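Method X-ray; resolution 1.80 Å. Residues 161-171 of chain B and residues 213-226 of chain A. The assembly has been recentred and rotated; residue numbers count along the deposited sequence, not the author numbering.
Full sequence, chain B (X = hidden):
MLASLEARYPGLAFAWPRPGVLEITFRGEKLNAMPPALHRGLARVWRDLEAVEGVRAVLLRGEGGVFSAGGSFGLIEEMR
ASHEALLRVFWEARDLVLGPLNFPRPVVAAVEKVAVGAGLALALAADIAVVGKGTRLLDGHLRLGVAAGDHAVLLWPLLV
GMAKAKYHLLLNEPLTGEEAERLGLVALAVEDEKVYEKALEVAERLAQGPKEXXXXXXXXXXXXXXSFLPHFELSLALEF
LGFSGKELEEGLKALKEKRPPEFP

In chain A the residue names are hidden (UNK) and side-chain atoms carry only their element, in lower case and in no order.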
ATOM      1  N   GLY B 161     -10.026  -9.638  12.528  1.00 10.38           N
ATOM      2  CA  GLY B 161     -10.280  -8.225  12.755  1.00  8.03           C
ATOM      3  C   GLY B 161      -9.390  -7.716  13.869  1.00  9.22           C
ATOM      4  O   GLY B 161      -8.904  -8.498  14.687  1.00  8.32           O
ATOM      5  N   MET B 162      -9.192  -6.403  13.933  1.00  8.48           N
ATOM      6  CA  MET B 162      -8.307  -5.829  14.943  1.00  8.04           C
ATOM      7  C   MET B 162      -8.756  -5.903  16.399  1.00  7.95           C
ATOM      8  O   MET B 162      -7.919  -6.014  17.292  1.00  8.77           O
ATOM      9  CB  MET B 162      -7.993  -4.376  14.591  1.00  8.01           C
ATOM     10  CG  MET B 162      -6.802  -3.806  15.358  1.00 14.32           C
ATOM     11  SD  MET B 162      -5.287  -4.745  15.031  1.00 16.11           S
ATOM     12  CE  MET B 162      -5.073  -4.376  13.287  1.00 12.25           C
ATOM     13  N   ALA B 163     -10.056  -5.824  16.654  1.00  9.09           N
ATOM     14  CA  ALA B 163     -10.527  -5.872  18.037  1.00  8.89           C
ATOM     15  C   ALA B 163     -10.215  -7.216  18.688  1.00 10.39           C
ATOM     16  O   ALA B 163      -9.633  -7.271  19.771  1.00  9.82           O
ATOM     17  CB  ALA B 163     -12.026  -5.589  18.101  1.00  9.12           C
ATOM     18  N   LYS B 164     -10.596  -8.300  18.025  1.00 10.49           N
ATOM     19  CA  LYS B 164     -10.335  -9.621  18.577  1.00  9.46           C
ATOM     20  C   LYS B 164      -8.830  -9.897  18.580  1.00  9.32           C
ATOM     21  O   LYS B 164      -8.313 -10.532  19.497  1.00  9.91           O
ATOM     22  CB  LYS B 164     -11.107 -10.681  17.784  1.00  9.02           C
ATOM     23  CG  LYS B 164     -12.625 -10.581  17.979  1.00  8.98           C
ATOM     24  CD  LYS B 164     -13.003 -10.825  19.438  1.00  9.07           C
ATOM     25  CE  LYS B 164     -14.503 -10.736  19.649  1.00 11.68           C
ATOM     26  NZ  LYS B 164     -14.867 -11.165  21.027  1.00 15.59           N
ATOM     27  N   ALA B 165      -8.121  -9.403  17.567  1.00 10.16           N
ATOM     28  CA  ALA B 165      -6.674  -9.598  17.523  1.00 10.96           C
ATOM     29  C   ALA B 165      -6.037  -8.940  18.750  1.00 11.87           C
ATOM     30  O   ALA B 165      -5.299  -9.581  19.506  1.00 10.76           O
ATOM     31  CB  ALA B 165      -6.088  -8.994  16.245  1.00  9.91           C
ATOM     32  N   LYS B 166      -6.333  -7.661  18.962  1.00 10.27           N
ATOM     33  CA  LYS B 166      -5.765  -6.955  20.102  1.00 10.68           C
ATOM     34  C   LYS B 166      -6.147  -7.577  21.436  1.00 11.63           C
ATOM     35  O   LYS B 166      -5.321  -7.659  22.341  1.00 11.68           O
ATOM     36  CB  LYS B 166      -6.171  -5.479  20.082  1.00 10.91           C
ATOM     37  CG  LYS B 166      -5.351  -4.651  19.109  1.00 11.14           C
ATOM     38  CD  LYS B 166      -5.730  -3.192  19.142  1.00 14.57           C
ATOM     39  CE  LYS B 166      -4.766  -2.378  18.294  1.00 13.37           C
ATOM     40  NZ  LYS B 166      -5.146  -0.944  18.273  1.00 14.03           N
ATOM     41  N   TYR B 167      -7.392  -8.024  21.559  1.00 11.52           N
ATOM     42  CA  TYR B 167      -7.847  -8.625  22.804  1.00 12.22           C
ATOM     43  C   TYR B 167      -7.086  -9.905  23.160  1.00 13.01           C
ATOM     44  O   TYR B 167      -6.563 -10.034  24.267  1.00 12.46           O
ATOM     45  CB  TYR B 167      -9.347  -8.925  22.726  1.00 12.41           C
ATOM     46  CG  TYR B 167      -9.913  -9.549  23.983  1.00 14.18           C
ATOM     47  CD1 TYR B 167     -10.112  -8.790  25.136  1.00 14.95           C
ATOM     48  CD2 TYR B 167     -10.227 -10.905  24.026  1.00 16.44           C
ATOM     49  CE1 TYR B 167     -10.605  -9.370  26.304  1.00 16.58           C
ATOM     50  CE2 TYR B 167     -10.718 -11.497  25.187  1.00 17.41           C
ATOM     51  CZ  TYR B 167     -10.907 -10.724  26.319  1.00 18.19           C
ATOM     52  OH  TYR B 167     -11.393 -11.307  27.466  1.00 20.95           O
ATOM     53  N   HIS B 168      -7.016 -10.847  22.225  1.00 13.55           N
ATOM     54  CA  HIS B 168      -6.335 -12.111  22.496  1.00 12.30           C
ATOM     55  C   HIS B 168      -4.814 -12.038  22.480  1.00 14.28           C
ATOM     56  O   HIS B 168      -4.155 -12.812  23.173  1.00 18.09           O
ATOM     57  CB  HIS B 168      -6.825 -13.187  21.519  1.00 10.60           C
ATOM     58  CG  HIS B 168      -8.270 -13.533  21.696  1.00 13.58           C
ATOM     59  ND1 HIS B 168      -8.721 -14.360  22.703  1.00 12.00           N
ATOM     60  CD2 HIS B 168      -9.374 -13.106  21.038  1.00 12.74           C
ATOM     61  CE1 HIS B 168     -10.040 -14.423  22.660  1.00 14.77           C
ATOM     62  NE2 HIS B 168     -10.461 -13.669  21.659  1.00 12.78           N
ATOM     63  N   LEU B 169      -4.254 -11.109  21.709  1.00 12.95           N
ATOM     64  CA  LEU B 169      -2.804 -10.979  21.620  1.00 12.67           C
ATOM     65  C   LEU B 169      -2.199 -10.170  22.768  1.00 14.00           C
ATOM     66  O   LEU B 169      -1.164 -10.548  23.325  1.00 14.45           O
ATOM     67  CB  LEU B 169      -2.412 -10.355  20.273  1.00 11.81           C
ATOM     68  CG  LEU B 169      -2.732 -11.215  19.043  1.00 13.93           C
ATOM     69  CD1 LEU B 169      -2.461 -10.418  17.780  1.00  9.84           C
ATOM     70  CD2 LEU B 169      -1.899 -12.502  19.065  1.00 10.62           C
ATOM     71  N   LEU B 170      -2.847  -9.069  23.134  1.00 11.58           N
ATOM     72  CA  LEU B 170      -2.337  -8.231  24.212  1.00 13.22           C
ATOM     73  C   LEU B 170      -2.568  -8.835  25.594  1.00 15.92           C
ATOM     74  O   LEU B 170      -1.797  -8.580  26.521  1.00 15.94           O
ATOM     75  CB  LEU B 170      -2.977  -6.839  24.149  1.00 10.40           C
ATOM     76  CG  LEU B 170      -2.676  -6.015  22.895  1.00 11.50           C
ATOM     77  CD1 LEU B 170      -3.362  -4.660  22.994  1.00 13.23           C
ATOM     78  CD2 LEU B 170      -1.164  -5.842  22.744  1.00 14.09           C
ATOM     79  N   LEU B 171      -3.624  -9.635  25.724  1.00 17.09           N
ATOM     80  CA  LEU B 171      -3.970 -10.258  27.002  1.00 19.04           C
ATOM     81  C   LEU B 171      -3.581 -11.720  27.148  1.00 20.38           C
ATOM     82  O   LEU B 171      -3.719 -12.298  28.228  1.00 19.66           O
ATOM     83  CB  LEU B 171      -5.470 -10.127  27.253  1.00 20.38           C
ATOM     84  CG  LEU B 171      -5.980  -8.739  27.626  1.00 21.61           C
ATOM     85  CD1 LEU B 171      -7.495  -8.768  27.760  1.00 20.52           C
ATOM     86  CD2 LEU B 171      -5.339  -8.305  28.936  1.00 22.47           C
TER
ATOM     87  N   UNK A 213       7.044  -5.016  25.689  1.00 12.75           N
ATOM     88  CA  UNK A 213       6.450  -5.957  24.751  1.00 12.67           C
ATOM     89  C   UNK A 213       5.056  -5.501  24.324  1.00 12.07           C
ATOM     90  O   UNK A 213       4.689  -5.636  23.163  1.00 12.13           O
ATOM     91  c   UNK A 213       6.390  -7.349  25.371  1.00 11.34           C
ATOM     92  N   UNK A 214       4.280  -4.962  25.259  1.00 12.14           N
ATOM     93  CA  UNK A 214       2.939  -4.485  24.933  1.00 10.75           C
ATOM     94  C   UNK A 214       3.013  -3.282  23.992  1.00 10.37           C
ATOM     95  O   UNK A 214       2.258  -3.190  23.024  1.00 10.88           O
ATOM     96  c   UNK A 214       1.213  -4.812  28.416  1.00  9.73           C
ATOM     97  c   UNK A 214       0.457  -5.913  26.291  1.00 10.51           C
ATOM     98  c   UNK A 214       1.633  -5.281  27.030  1.00 12.31           C
ATOM     99  c   UNK A 214       2.179  -4.104  26.213  1.00 10.38           C
ATOM    100  N   UNK A 215       3.929  -2.365  24.283  1.00  9.48           N
ATOM    101  CA  UNK A 215       4.103  -1.174  23.460  1.00  9.37           C
ATOM    102  C   UNK A 215       4.441  -1.596  22.031  1.00 10.91           C
ATOM    103  O   UNK A 215       3.818  -1.143  21.070  1.00 11.47           O
ATOM    104  n   UNK A 215       6.640   2.425  22.015  1.00 15.29           N
ATOM    105  n   UNK A 215       4.757   1.439  22.269  1.00 15.00           N
ATOM    106  c   UNK A 215       6.826   1.452  22.965  1.00 12.93           C
ATOM    107  c   UNK A 215       5.383   2.396  21.610  1.00 11.61           C
ATOM    108  c   UNK A 215       5.231  -0.304  24.029  1.00 12.12           C
ATOM    109  c   UNK A 215       5.637   0.826  23.134  1.00 13.09           C
ATOM    110  N   UNK A 216       5.422  -2.479  21.897  1.00  9.93           N
ATOM    111  CA  UNK A 216       5.838  -2.944  20.581  1.00 11.01           C
ATOM    112  C   UNK A 216       4.767  -3.723  19.824  1.00 10.82           C
ATOM    113  O   UNK A 216       4.642  -3.582  18.606  1.00  9.28           O
ATOM    114  c   UNK A 216       7.117  -3.770  20.712  1.00 12.88           C
ATOM    115  n   UNK A 216       9.739  -1.395  21.699  1.00 18.96           N
ATOM    116  n   UNK A 216       9.546  -3.502  21.351  1.00 17.99           N
ATOM    117  c   UNK A 216       8.428  -1.626  21.358  1.00 17.24           C
ATOM    118  c   UNK A 216       8.300  -2.956  21.135  1.00 15.77           C
ATOM    119  c   UNK A 216      10.391  -2.543  21.687  1.00 17.61           C
ATOM    120  N   UNK A 217       3.989  -4.535  20.536  1.00  9.50           N
ATOM    121  CA  UNK A 217       2.937  -5.309  19.889  1.00  8.01           C
ATOM    122  C   UNK A 217       1.828  -4.372  19.413  1.00  8.64           C
ATOM    123  O   UNK A 217       1.325  -4.509  18.293  1.00  7.93           O
ATOM    124  o   UNK A 217       3.388  -7.252  21.285  1.00  9.82           O
ATOM    125  c   UNK A 217       1.280  -7.195  20.145  1.00  9.13           C
ATOM    126  c   UNK A 217       2.344  -6.372  20.849  1.00  8.44           C
ATOM    127  N   UNK A 218       1.440  -3.428  20.268  1.00  7.36           N
ATOM    128  CA  UNK A 218       0.406  -2.469  19.906  1.00  8.06           C
ATOM    129  C   UNK A 218       0.873  -1.659  18.709  1.00  9.75           C
ATOM    130  O   UNK A 218       0.140  -1.487  17.738  1.00 10.75           O
ATOM    131  c   UNK A 218      -1.809   1.857  21.317  1.00  8.41           C
ATOM    132  n   UNK A 218      -2.435   2.627  22.415  1.00 10.98           N
ATOM    133  c   UNK A 218       0.098  -1.513  21.067  1.00  6.66           C
ATOM    134  c   UNK A 218      -1.105   0.596  21.809  1.00  8.67           C
ATOM    135  c   UNK A 218      -0.686  -0.271  20.635  1.00  6.67           C
ATOM    136  N   UNK A 219       2.104  -1.171  18.784  1.00  9.19           N
ATOM    137  CA  UNK A 219       2.666  -0.360  17.713  1.00  9.26           C
ATOM    138  C   UNK A 219       2.673  -1.089  16.377  1.00  8.24           C
ATOM    139  O   UNK A 219       2.255  -0.539  15.363  1.00  6.72           O
ATOM    140  c   UNK A 219       4.094   0.064  18.064  1.00  8.87           C
ATOM    141  c   UNK A 219       5.695   0.685  16.118  1.00 10.97           C
ATOM    142  n   UNK A 219       5.879   1.835  15.390  1.00 12.21           N
ATOM    143  c   UNK A 219       5.054   2.763  15.838  1.00 11.38           C
ATOM    144  n   UNK A 219       4.347   2.248  16.828  1.00 11.81           N
ATOM    145  c   UNK A 219       4.727   0.939  17.028  1.00  9.92           C
ATOM    146  N   UNK A 220       3.158  -2.327  16.381  1.00  8.19           N
ATOM    147  CA  UNK A 220       3.227  -3.116  15.160  1.00  8.44           C
ATOM    148  C   UNK A 220       1.840  -3.395  14.587  1.00  8.87           C
ATOM    149  O   UNK A 220       1.635  -3.291  13.379  1.00  9.06           O
ATOM    150  c   UNK A 220       3.964  -4.426  15.425  1.00  9.24           C
ATOM    151  N   UNK A 221       0.887  -3.757  15.443  1.00  7.91           N
ATOM    152  CA  UNK A 221      -0.467  -4.015  14.963  1.00  7.33           C
ATOM    153  C   UNK A 221      -1.090  -2.750  14.383  1.00  8.32           C
ATOM    154  O   UNK A 221      -1.758  -2.799  13.348  1.00  6.99           O
ATOM    155  c   UNK A 221      -1.630  -6.963  15.496  1.00  9.36           C
ATOM    156  c   UNK A 221      -1.193  -5.982  16.579  1.00  9.33           C
ATOM    157  c   UNK A 221      -2.034  -6.181  17.833  1.00  9.86           C
ATOM    158  c   UNK A 221      -1.361  -4.537  16.095  1.00  7.44           C
ATOM    159  N   UNK A 222      -0.864  -1.613  15.039  1.00  8.53           N
ATOM    160  CA  UNK A 222      -1.456  -0.366  14.572  1.00  8.22           C
ATOM    161  C   UNK A 222      -0.973   0.109  13.207  1.00  8.36           C
ATOM    162  O   UNK A 222      -1.585   0.986  12.605  1.00  6.32           O
ATOM    163  c   UNK A 222      -1.307   0.730  15.633  1.00  9.58           C
ATOM    164  c   UNK A 222      -2.355   0.613  16.723  1.00 12.36           C
ATOM    165  n   UNK A 222      -2.192   1.377  17.796  1.00 16.85           N
ATOM    166  o   UNK A 222      -3.311  -0.150  16.591  1.00 11.92           O
ATOM    167  N   UNK A 223       0.115  -0.470  12.707  1.00  8.86           N
ATOM    168  CA  UNK A 223       0.588  -0.099  11.382  1.00  8.45           C
ATOM    169  C   UNK A 223      -0.455  -0.539  10.350  1.00  9.49           C
ATOM    170  O   UNK A 223      -0.445  -0.070   9.209  1.00  8.56           O
ATOM    171  c   UNK A 223       1.941  -0.748  11.065  1.00 10.95           C
ATOM    172  c   UNK A 223       3.119   0.085  11.468  1.00 12.43           C
ATOM    173  n   UNK A 223       3.250   1.410  11.110  1.00 16.22           N
ATOM    174  c   UNK A 223       4.233  -0.227  12.171  1.00 15.92           C
ATOM    175  c   UNK A 223       4.396   1.878  11.575  1.00 15.34           C
ATOM    176  n   UNK A 223       5.011   0.905  12.222  1.00 12.48           N
ATOM    177  N   UNK A 224      -1.342  -1.455  10.735  1.00  6.15           N
ATOM    178  CA  UNK A 224      -2.384  -1.876   9.808  1.00  9.15           C
ATOM    179  C   UNK A 224      -3.305  -0.687   9.576  1.00  9.61           C
ATOM    180  O   UNK A 224      -3.734  -0.431   8.456  1.00 11.87           O
ATOM    181  c   UNK A 224      -1.516  -4.921  10.879  1.00  9.65           C
ATOM    182  c   UNK A 224      -2.528  -4.378  10.139  1.00  9.78           C
ATOM    183  c   UNK A 224      -2.805  -5.313   9.091  1.00 10.34           C
ATOM    184  c   UNK A 224      -3.191  -3.054  10.355  1.00  9.47           C
ATOM    185  c   UNK A 224      -2.817  -7.508   7.363  1.00 11.07           C
ATOM    186  n   UNK A 224      -1.148  -6.135  10.358  1.00  9.35           N
ATOM    187  c   UNK A 224      -1.917  -7.505   8.400  1.00 11.46           C
ATOM    188  c   UNK A 224      -3.712  -6.441   7.165  1.00 13.61           C
ATOM    189  c   UNK A 224      -3.713  -5.337   8.024  1.00 12.01           C
ATOM    190  c   UNK A 224      -1.920  -6.402   9.259  1.00 11.36           C
ATOM    191  N   UNK A 225      -3.605   0.045  10.643  1.00  8.44           N
ATOM    192  CA  UNK A 225      -4.457   1.218  10.518  1.00  8.11           C
ATOM    193  C   UNK A 225      -3.692   2.360   9.844  1.00  9.04           C
ATOM    194  O   UNK A 225      -4.227   3.043   8.979  1.00  8.64           O
ATOM    195  o   UNK A 225      -8.990  -1.352  14.444  1.00 13.91           O
ATOM    196  c   UNK A 225      -8.113  -0.337  12.470  1.00 11.23           C
ATOM    197  c   UNK A 225      -7.987  -0.659  13.814  1.00 13.38           C
ATOM    198  c   UNK A 225      -4.936   1.695  11.891  1.00  8.09           C
ATOM    199  c   UNK A 225      -7.111   0.402  11.846  1.00 11.21           C
ATOM    200  c   UNK A 225      -5.982   0.824  12.548  1.00 10.54           C
ATOM    201  c   UNK A 225      -6.873  -0.259  14.532  1.00 13.38           C
ATOM    202  c   UNK A 225      -5.878   0.477  13.900  1.00 11.82           C
ATOM    203  N   UNK A 226      -2.441   2.554  10.243  1.00  9.19           N
ATOM    204  CA  UNK A 226      -1.634   3.631   9.691  1.00 12.18           C
ATOM    205  C   UNK A 226      -1.500   3.553   8.174  1.00 12.90           C
ATOM    206  O   UNK A 226      -1.419   4.582   7.508  1.00 13.54           O
ATOM    207  c   UNK A 226      -0.273   3.888  11.847  1.00 16.17           C
ATOM    208  n   UNK A 226       1.434   3.456  15.975  1.00 18.07           N
ATOM    209  c   UNK A 226       1.481   3.293  14.659  1.00 18.27           C
ATOM    210  n   UNK A 226       1.127   4.287  13.851  1.00 17.16           N
ATOM    211  n   UNK A 226       1.869   2.129  14.152  1.00 13.34           N
ATOM    212  c   UNK A 226       1.121   4.200  12.393  1.00 16.36           C
ATOM    213  c   UNK A 226      -0.247   3.654  10.338  1.00 12.12           C
TER

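Position 213 of chain A has one side-chain carbon and lies out of reach of chain B. It is Ala A213. Position 214 has four carbons, forked at the second. One fork tip lies 3.5 Å from Leu B170 O. This is a leucine, and the atom is Leu A214 CD2, which also sits 3.9 Å from Leu B170 CD2. Positions 215 and 216 each carry one carbon and a five-membered ring of three carbons and two nitrogens. Neither touches chain B. They are His A215 and His A216.

At position 217 one carbon bears an oxygen and a carbon. The terminal carbon lies 3.8 Å from Leu B170 CD2. It is Thr A217. Its OG1 donates to Ala A213 O at 2.8 Å, and the methyl is the part near Leu B170. Position 218 has four carbons in a row ending in nitrogen. The end of the chain leads away from the other helix. It is Lys A218. Position 219 has one carbon, then another such five-membered ring, out of reach: His A219. Position 220 has a single carbon, also out of reach: Ala A220.

Position 221 has four carbons forked at the second. One fork tip lies 3.9 Å from Lys B166 CG and the other 4.2 Å from Leu B169 CD1. It is Leu A221. Position 222 has two carbons, the second carrying one oxygen and one nitrogen. The oxygen at 222 accepts a hydrogen bond from Lys B166 NZ at 2.6 Å. It is Asn A222. Position 223 has one carbon, then a ring of three carbons and two nitrogens. Its CA-to-CB bond points away. It is His A223.

Position 224 has one carbon, then fused rings holding eight carbons and one nitrogen. Its CB lies 3.7 Å from Met B162 CE. It is Trp A224. Position 225 has one carbon and a six-carbon ring bearing an oxygen. That oxygen is 3.2 Å from Met B162 CB, and Lys B166 NZ lies at the ring edge. It is Tyr A225. Position 226 has three carbons, a nitrogen, then a carbon with two more nitrogens, out of reach of chain B. It is Arg A226, whose NH1 donates to His A219 O at 3.0 Å.

The two helices run nearly antiparallel, at 159°. Leu B170 therefore meets the start of the chain A stretch, and Met B162 meets its end. Leu A221 packs between these ends. The contact is mostly apolar. Its one hydrogen bond comes from Lys B166, whose extended chain carries NZ to Asn A222.

Chain A 213-226: ALHHTKHALNHWYR
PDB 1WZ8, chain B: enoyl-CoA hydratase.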